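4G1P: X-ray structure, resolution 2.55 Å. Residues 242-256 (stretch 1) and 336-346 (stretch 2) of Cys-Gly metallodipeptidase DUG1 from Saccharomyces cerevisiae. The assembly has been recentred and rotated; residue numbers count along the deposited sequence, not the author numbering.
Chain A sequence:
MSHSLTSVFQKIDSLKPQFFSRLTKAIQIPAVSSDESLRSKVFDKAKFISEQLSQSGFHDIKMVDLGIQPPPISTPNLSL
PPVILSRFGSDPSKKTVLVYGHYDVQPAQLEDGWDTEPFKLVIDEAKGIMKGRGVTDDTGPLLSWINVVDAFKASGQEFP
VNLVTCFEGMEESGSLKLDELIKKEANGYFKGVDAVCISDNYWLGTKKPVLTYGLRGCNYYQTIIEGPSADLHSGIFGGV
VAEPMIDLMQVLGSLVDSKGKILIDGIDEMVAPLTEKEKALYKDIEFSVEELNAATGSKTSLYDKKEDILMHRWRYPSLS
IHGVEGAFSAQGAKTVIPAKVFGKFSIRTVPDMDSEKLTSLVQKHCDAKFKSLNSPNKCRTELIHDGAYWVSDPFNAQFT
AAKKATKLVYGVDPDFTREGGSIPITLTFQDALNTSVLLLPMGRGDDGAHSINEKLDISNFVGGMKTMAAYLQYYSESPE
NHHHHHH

Stretch 1 242-256: AEPMIDLMQVLGSLV
Stretch 2 336-346: VIPAKVFGKFS

The sharpest feature of this contact is a methyl pressed onto an aromatic face: Leu 255 CD1 lies 3.4 Å from the centroid of the Phe 345 ring, 8° off its normal, a CH-pi contact whose closest pair is Leu 255 CD1 to Phe 345 CD2 at 3.5 Å. Leu 255 (chi1 m, chi2 t) ends a type I turn from Leu 252; Phe 345 has chi1 p, chi2 -80°.

Before this turn, helix 244-252 (phi/psi near -60/-40) runs nearly parallel to extended strand 340-346 (near -120/130), at 16° with axes 8.6 Å apart at closest approach. Glu 243 occupies the N-cap position; Glu 243 O accepts from Ile 246 N (2.9 Å) and Asp 247 N (3.2 Å). In register, Glu 243 CA is 6.5 Å from Ile 337 CA, Pro 244 CA 6.7 Å from Val 341 CA, and Leu 252 CA 7.0 Å from Gly 343 CA. Ile 337 (m, t) brings CD1 3.4 Å from Glu 243 OE2.

Strand alternation sends Val 341 and Phe 345 toward the helix, while Lys 340, Phe 342 and Lys 344 point away. Val 341 (m) packs by van der Waals contact, excluding water: Val 341 CG2 is 3.8 Å from Pro 244 CB and 4.0 Å from Leu 248 CD2, and Val 341 CG1 is 3.7 Å from Met 245 SD. Leu 248 is t, p; Met 245 is m, m, m, and Met 245 CG touches Pro 338 CG at 3.8 Å.

Between the two inward side chains, Gly 343 leaves room for leucine: Leu 252 CD2 lies 3.8 Å from Gly 343 CA, and an ideal CB there would clash with that methyl. Leu 252 is off-rotamer (chi1 -115°, chi2 23°); Leu 252 CD1 lies 4.0 Å from Phe 345 CD1.

No direct hydrogen bond joins the stretches. One water does, accepting from Met 245 N and donating to Pro 338 O, both at 2.8 Å, satisfying a first-turn amide.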

# COMPACT_ATOMS: atom_id res chain seq x y z
N ALA A 242 -10.72 1.47 18.93
CA ALA A 242 -9.34 1.01 18.88
C ALA A 242 -8.91 0.83 17.42
O ALA A 242 -9.71 0.40 16.58
CB ALA A 242 -9.18 -0.26 19.66
N GLU A 243 -7.65 1.16 17.12
CA GLU A 243 -7.17 1.10 15.74
C GLU A 243 -6.20 -0.06 15.48
O GLU A 243 -5.12 -0.14 16.08
CB GLU A 243 -6.52 2.43 15.35
CG GLU A 243 -7.39 3.64 15.68
CD GLU A 243 -6.84 4.96 15.12
OE1 GLU A 243 -5.89 4.95 14.31
OE2 GLU A 243 -7.37 6.02 15.50
N PRO A 244 -6.60 -0.98 14.59
CA PRO A 244 -5.72 -2.07 14.15
C PRO A 244 -4.33 -1.58 13.74
O PRO A 244 -3.34 -2.19 14.13
CB PRO A 244 -6.47 -2.64 12.94
CG PRO A 244 -7.89 -2.43 13.29
CD PRO A 244 -7.95 -1.11 14.02
N MET A 245 -4.25 -0.47 13.00
CA MET A 245 -2.95 0.08 12.64
C MET A 245 -2.06 0.43 13.83
O MET A 245 -0.84 0.29 13.76
CB MET A 245 -3.09 1.29 11.71
CG MET A 245 -3.19 0.92 10.23
SD MET A 245 -1.80 -0.06 9.59
CE MET A 245 -0.49 1.17 9.54
N ILE A 246 -2.67 0.87 14.93
CA ILE A 246 -1.90 1.27 16.09
C ILE A 246 -1.32 0.04 16.80
O ILE A 246 -0.13 -0.01 17.13
CB ILE A 246 -2.74 2.14 17.03
CG1 ILE A 246 -3.02 3.49 16.36
CG2 ILE A 246 -2.02 2.37 18.34
CD1 ILE A 246 -4.01 4.38 17.11
N ASP A 247 -2.16 -0.97 17.01
CA ASP A 247 -1.68 -2.23 17.56
C ASP A 247 -0.56 -2.78 16.68
O ASP A 247 0.50 -3.19 17.19
CB ASP A 247 -2.82 -3.24 17.66
CG ASP A 247 -3.97 -2.73 18.51
OD1 ASP A 247 -3.74 -1.78 19.29
OD2 ASP A 247 -5.10 -3.26 18.41
N LEU A 248 -0.78 -2.75 15.37
CA LEU A 248 0.13 -3.35 14.41
C LEU A 248 1.53 -2.74 14.42
O LEU A 248 2.51 -3.46 14.26
CB LEU A 248 -0.45 -3.30 12.99
CG LEU A 248 0.41 -4.05 11.97
CD1 LEU A 248 0.31 -5.55 12.23
CD2 LEU A 248 0.08 -3.70 10.51
N MET A 249 1.63 -1.43 14.61
CA MET A 249 2.94 -0.81 14.71
C MET A 249 3.68 -1.34 15.93
O MET A 249 4.90 -1.50 15.93
CB MET A 249 2.83 0.71 14.78
CG MET A 249 2.13 1.31 13.57
SD MET A 249 2.93 0.98 11.99
CE MET A 249 2.11 -0.52 11.40
N GLN A 250 2.93 -1.64 16.98
CA GLN A 250 3.54 -2.16 18.18
C GLN A 250 3.97 -3.62 18.02
O GLN A 250 5.08 -3.98 18.38
CB GLN A 250 2.62 -1.93 19.38
CG GLN A 250 2.82 -0.53 19.95
CD GLN A 250 1.59 0.04 20.62
OE1 GLN A 250 0.59 -0.65 20.84
NE2 GLN A 250 1.65 1.34 20.95
N VAL A 251 3.11 -4.45 17.45
CA VAL A 251 3.45 -5.85 17.28
C VAL A 251 4.62 -6.00 16.32
O VAL A 251 5.60 -6.68 16.61
CB VAL A 251 2.24 -6.67 16.80
CG1 VAL A 251 2.67 -8.05 16.35
CG2 VAL A 251 1.21 -6.80 17.92
N LEU A 252 4.52 -5.33 15.18
CA LEU A 252 5.54 -5.39 14.14
C LEU A 252 6.84 -4.81 14.65
O LEU A 252 7.92 -5.29 14.33
CB LEU A 252 5.09 -4.60 12.92
CG LEU A 252 4.83 -5.33 11.61
CD1 LEU A 252 4.53 -6.81 11.85
CD2 LEU A 252 3.70 -4.65 10.86
N GLY A 253 6.73 -3.77 15.47
CA GLY A 253 7.89 -3.05 15.96
C GLY A 253 8.60 -3.78 17.08
O GLY A 253 9.52 -3.25 17.68
N SER A 254 8.18 -5.01 17.35
CA SER A 254 8.71 -5.76 18.47
C SER A 254 9.46 -6.97 17.96
O SER A 254 9.88 -7.82 18.75
CB SER A 254 7.58 -6.22 19.38
OG SER A 254 6.90 -7.33 18.81
N LEU A 255 9.61 -7.06 16.65
CA LEU A 255 10.16 -8.27 16.04
C LEU A 255 11.68 -8.22 15.87
O LEU A 255 12.34 -9.25 15.84
CB LEU A 255 9.51 -8.52 14.68
CG LEU A 255 8.00 -8.79 14.63
CD1 LEU A 255 7.54 -8.95 13.18
CD2 LEU A 255 7.65 -10.04 15.42
N VAL A 256 12.23 -7.01 15.76
CA VAL A 256 13.62 -6.82 15.39
C VAL A 256 14.03 -5.37 15.61
O VAL A 256 13.23 -4.47 15.42
CB VAL A 256 13.84 -7.18 13.90
CG1 VAL A 256 12.93 -6.34 13.00
CG2 VAL A 256 15.29 -6.97 13.51
N VAL A 336 -8.41 7.96 7.41
CA VAL A 336 -9.16 6.72 7.57
C VAL A 336 -8.55 5.83 8.65
O VAL A 336 -7.34 5.82 8.86
CB VAL A 336 -9.22 5.94 6.22
CG1 VAL A 336 -7.82 5.62 5.72
CG2 VAL A 336 -10.04 4.69 6.37
N ILE A 337 -9.40 5.11 9.36
CA ILE A 337 -8.97 4.08 10.28
C ILE A 337 -9.21 2.75 9.59
O ILE A 337 -10.35 2.30 9.46
CB ILE A 337 -9.78 4.16 11.59
CG1 ILE A 337 -9.46 5.46 12.33
CG2 ILE A 337 -9.50 2.98 12.48
CD1 ILE A 337 -10.20 5.62 13.63
N PRO A 338 -8.13 2.11 9.11
CA PRO A 338 -8.29 0.82 8.41
C PRO A 338 -8.91 -0.24 9.30
O PRO A 338 -8.61 -0.28 10.49
CB PRO A 338 -6.85 0.44 8.04
CG PRO A 338 -6.12 1.79 7.96
CD PRO A 338 -6.74 2.61 9.05
N ALA A 339 -9.78 -1.08 8.73
CA ALA A 339 -10.55 -2.06 9.49
C ALA A 339 -9.77 -3.34 9.74
O ALA A 339 -9.84 -3.92 10.83
CB ALA A 339 -11.85 -2.38 8.79
N LYS A 340 -9.03 -3.77 8.72
CA LYS A 340 -8.31 -5.04 8.77
C LYS A 340 -6.99 -4.95 8.00
O LYS A 340 -6.98 -4.83 6.78
CB LYS A 340 -9.20 -6.16 8.22
CG LYS A 340 -8.61 -7.56 8.27
CD LYS A 340 -9.65 -8.57 7.77
CE LYS A 340 -9.11 -9.97 7.75
NZ LYS A 340 -10.17 -10.99 7.50
N VAL A 341 -5.90 -5.02 8.75
CA VAL A 341 -4.55 -4.85 8.21
C VAL A 341 -3.68 -6.11 8.31
O VAL A 341 -3.83 -6.93 9.22
CB VAL A 341 -3.84 -3.70 8.92
CG1 VAL A 341 -4.41 -2.38 8.50
CG2 VAL A 341 -3.95 -3.86 10.42
N PHE A 342 -2.75 -6.27 7.37
CA PHE A 342 -1.87 -7.43 7.35
C PHE A 342 -0.44 -6.91 7.33
O PHE A 342 -0.03 -6.27 6.35
CB PHE A 342 -2.09 -8.28 6.09
CG PHE A 342 -3.52 -8.67 5.85
CD1 PHE A 342 -4.47 -7.73 5.43
CD2 PHE A 342 -3.92 -9.99 5.98
CE1 PHE A 342 -5.78 -8.10 5.18
CE2 PHE A 342 -5.24 -10.37 5.73
CZ PHE A 342 -6.17 -9.42 5.33
N GLY A 343 0.30 -7.18 8.39
CA GLY A 343 1.71 -6.81 8.44
C GLY A 343 2.57 -7.90 7.81
O GLY A 343 2.45 -9.07 8.18
N LYS A 344 3.43 -7.52 6.87
CA LYS A 344 4.25 -8.48 6.15
C LYS A 344 5.70 -8.50 6.66
O LYS A 344 6.36 -7.46 6.74
CB LYS A 344 4.22 -8.17 4.65
CG LYS A 344 2.81 -8.06 4.06
CD LYS A 344 2.09 -9.39 4.13
CE LYS A 344 0.67 -9.30 3.61
NZ LYS A 344 0.62 -8.84 2.22
N PHE A 345 6.18 -9.68 7.02
CA PHE A 345 7.57 -9.84 7.45
C PHE A 345 8.09 -11.27 7.24
O PHE A 345 7.35 -12.26 7.35
CB PHE A 345 7.75 -9.42 8.92
CG PHE A 345 7.08 -10.33 9.90
CD1 PHE A 345 5.72 -10.22 10.14
CD2 PHE A 345 7.79 -11.30 10.57
CE1 PHE A 345 5.10 -11.06 11.05
CE2 PHE A 345 7.17 -12.14 11.47
CZ PHE A 345 5.82 -12.02 11.71
N SER A 346 9.36 -11.39 6.92
CA SER A 346 9.95 -12.71 6.72
C SER A 346 11.24 -12.92 7.51
O SER A 346 11.94 -11.97 7.88
CB SER A 346 10.17 -12.99 5.24
OG SER A 346 10.95 -11.96 4.67
O HOH W 1 -6.40 0.88 11.75